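Local coordinates for basic blue protein (Cucumis sativus, PDB 2CBP) that carries a type 1 (blue) copper ion and probably serves in electron transfer, at residues 75-80 with 89-94. Numbering follows the deposited sequence.
Sequences SYFICN and MKIAVN. With CU (copper (II) ion), chain B.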
loop_
_atom_site.group_PDB
_atom_site.type_symbol
_atom_site.label_atom_id
_atom_site.label_comp_id
_atom_site.label_asym_id
_atom_site.label_seq_id
_atom_site.Cartn_x
_atom_site.Cartn_y
_atom_site.Cartn_z
ATOM N N SER A 75 7.048 6.006 1.393
ATOM C CA SER A 75 6.208 5.007 2.052
ATOM C C SER A 75 6.039 3.847 1.054
ATOM O O SER A 75 5.872 4.102 -0.142
ATOM C CB SER A 75 4.849 5.484 2.524
ATOM O OG SER A 75 5.015 6.381 3.609
ATOM N N TYR A 76 6.095 2.644 1.589
ATOM C CA TYR A 76 5.971 1.389 0.861
ATOM C C TYR A 76 4.927 0.493 1.545
ATOM O O TYR A 76 4.948 0.318 2.770
ATOM C CB TYR A 76 7.352 0.693 0.817
ATOM C CG TYR A 76 8.440 1.533 0.158
ATOM C CD1 TYR A 76 8.589 1.531 -1.234
ATOM C CD2 TYR A 76 9.301 2.307 0.922
ATOM C CE1 TYR A 76 9.573 2.298 -1.855
ATOM C CE2 TYR A 76 10.306 3.079 0.317
ATOM C CZ TYR A 76 10.438 3.063 -1.058
ATOM O OH TYR A 76 11.428 3.825 -1.621
ATOM N N PHE A 77 4.043 -0.020 0.710
ATOM C CA PHE A 77 2.947 -0.892 1.150
ATOM C C PHE A 77 2.898 -2.145 0.261
ATOM O O PHE A 77 3.024 -2.109 -0.967
ATOM C CB PHE A 77 1.550 -0.208 1.095
ATOM C CG PHE A 77 1.496 1.135 1.747
ATOM C CD1 PHE A 77 1.856 2.277 0.999
ATOM C CD2 PHE A 77 1.141 1.264 3.073
ATOM C CE1 PHE A 77 1.856 3.534 1.606
ATOM C CE2 PHE A 77 1.129 2.525 3.709
ATOM C CZ PHE A 77 1.498 3.641 2.943
ATOM N N ILE A 78 2.647 -3.259 0.969
ATOM C CA ILE A 78 2.499 -4.528 0.248
ATOM C C ILE A 78 1.332 -5.305 0.902
ATOM O O ILE A 78 0.900 -4.956 2.000
ATOM C CB ILE A 78 3.733 -5.425 0.286
ATOM C CG1 ILE A 78 3.956 -5.948 1.692
ATOM C CG2 ILE A 78 4.993 -4.740 -0.213
ATOM C CD1 ILE A 78 5.135 -6.908 1.888
ATOM N N CYS A 79 0.899 -6.309 0.180
ATOM C CA CYS A 79 -0.133 -7.251 0.698
ATOM C C CYS A 79 0.769 -8.488 0.986
ATOM O O CYS A 79 1.476 -8.841 0.010
ATOM C CB CYS A 79 -1.262 -7.569 -0.221
ATOM S SG CYS A 79 -2.237 -9.012 0.300
ATOM N N ASN A 80 0.771 -9.023 2.182
ATOM C CA ASN A 80 1.664 -10.168 2.434
ATOM C C ASN A 80 1.023 -11.547 2.427
ATOM O O ASN A 80 1.706 -12.513 2.864
ATOM C CB ASN A 80 2.652 -9.931 3.561
ATOM C CG ASN A 80 2.078 -10.082 4.949
ATOM O OD1 ASN A 80 0.892 -10.390 5.105
ATOM N ND2 ASN A 80 2.950 -9.860 5.918
ATOM N N MET A 89 0.889 -6.733 -5.933
ATOM C CA MET A 89 0.014 -6.139 -4.895
ATOM C C MET A 89 0.937 -5.411 -3.900
ATOM O O MET A 89 1.254 -5.836 -2.807
ATOM C CB MET A 89 -0.912 -7.169 -4.280
ATOM C CG MET A 89 -1.939 -6.516 -3.406
ATOM S SD MET A 89 -3.391 -7.578 -3.166
ATOM C CE MET A 89 -4.353 -6.365 -2.175
ATOM N N LYS A 90 1.418 -4.272 -4.427
ATOM C CA LYS A 90 2.342 -3.388 -3.710
ATOM C C LYS A 90 2.395 -2.021 -4.387
ATOM O O LYS A 90 2.159 -1.919 -5.600
ATOM C CB LYS A 90 3.779 -3.988 -3.738
ATOM C CG LYS A 90 4.264 -4.131 -5.158
ATOM C CD LYS A 90 5.708 -4.238 -5.434
ATOM C CE LYS A 90 6.458 -5.358 -4.822
ATOM N NZ LYS A 90 7.839 -5.449 -5.425
ATOM N N ILE A 91 2.673 -0.999 -3.569
ATOM C CA ILE A 91 2.786 0.368 -4.079
ATOM C C ILE A 91 3.876 1.101 -3.303
ATOM O O ILE A 91 4.145 0.886 -2.118
ATOM C CB ILE A 91 1.528 1.222 -4.074
ATOM C CG1 ILE A 91 0.951 1.282 -2.676
ATOM C CG2 ILE A 91 0.509 0.733 -5.095
ATOM C CD1 ILE A 91 -0.219 2.237 -2.410
ATOM N N ALA A 92 4.473 2.027 -4.063
ATOM C CA ALA A 92 5.518 2.892 -3.484
ATOM C C ALA A 92 5.051 4.347 -3.784
ATOM O O ALA A 92 4.674 4.632 -4.905
ATOM C CB ALA A 92 6.887 2.597 -4.005
ATOM N N VAL A 93 5.136 5.166 -2.729
ATOM C CA VAL A 93 4.749 6.583 -2.879
ATOM C C VAL A 93 5.798 7.476 -2.209
ATOM O O VAL A 93 6.532 7.051 -1.302
ATOM C CB VAL A 93 3.329 6.814 -2.336
ATOM C CG1 VAL A 93 2.308 5.798 -2.835
ATOM C CG2 VAL A 93 3.288 6.875 -0.820
ATOM N N ASN A 94 5.811 8.711 -2.672
ATOM C CA ASN A 94 6.712 9.743 -2.110
ATOM C C ASN A 94 5.824 10.964 -1.774
ATOM O O ASN A 94 5.141 11.432 -2.690
ATOM C CB ASN A 94 7.862 10.132 -3.018
ATOM C CG ASN A 94 8.797 11.113 -2.272
ATOM O OD1 ASN A 94 9.327 10.776 -1.218
ATOM N ND2 ASN A 94 8.988 12.285 -2.862
HETATM CU CU CU B . -3.572 -9.430 -1.340
#
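The Phe77 ring meets Val93 CG2 at its edge, near the ring plane, while its CD1 lies 3.9 Å from Ile91 CG1; on this buried side of the sheet Leu30 also packs, and the Phe32 ring meets that of Phe77 with planes at about 55°. On the opposite side of the sheet the Tyr76 ring meets the Ala92 methyl obliquely, and a lone methyl can come within 3.4 Å (CB to CD1); the Phe49 ring meets that of Tyr76 at about 45°, and the tyrosine hydroxyl hydrogen-bonds Gln74. Further along, Ile78 CG2 rests against Lys90 CB, the oily root of a lysine whose NZ goes on to the carbonyl of Phe49 and makes a cation-pi contact with its ring. Each extended strand turns successive side chains to opposite faces, and the antiparallel register makes Ser75 with Val93 and Phe77 with Ile91 hydrogen-bonded pairs, each held by two backbone bonds. One more, Cys79 N to Met89 O at 3.0 Å, is more bent; it lies at the copper end of the hairpin, where the first strand ends at Ile78 and the second begins at Lys90. Cys79 SG, anti to the backbone N (chi1 166°), binds copper at 2.2 Å; the extended Met89 chain brings SD to 2.6 Å from copper, its CG packed tightly against Cys79 CB. His39 and His84 complete the site. A short thiolate bond beside a longer thioether bond is found in many type 1 sites, and anchoring both sulfurs at a hairpin's end probably limits their shift when copper changes oxidation state, as suits the electron transfer assigned to this family.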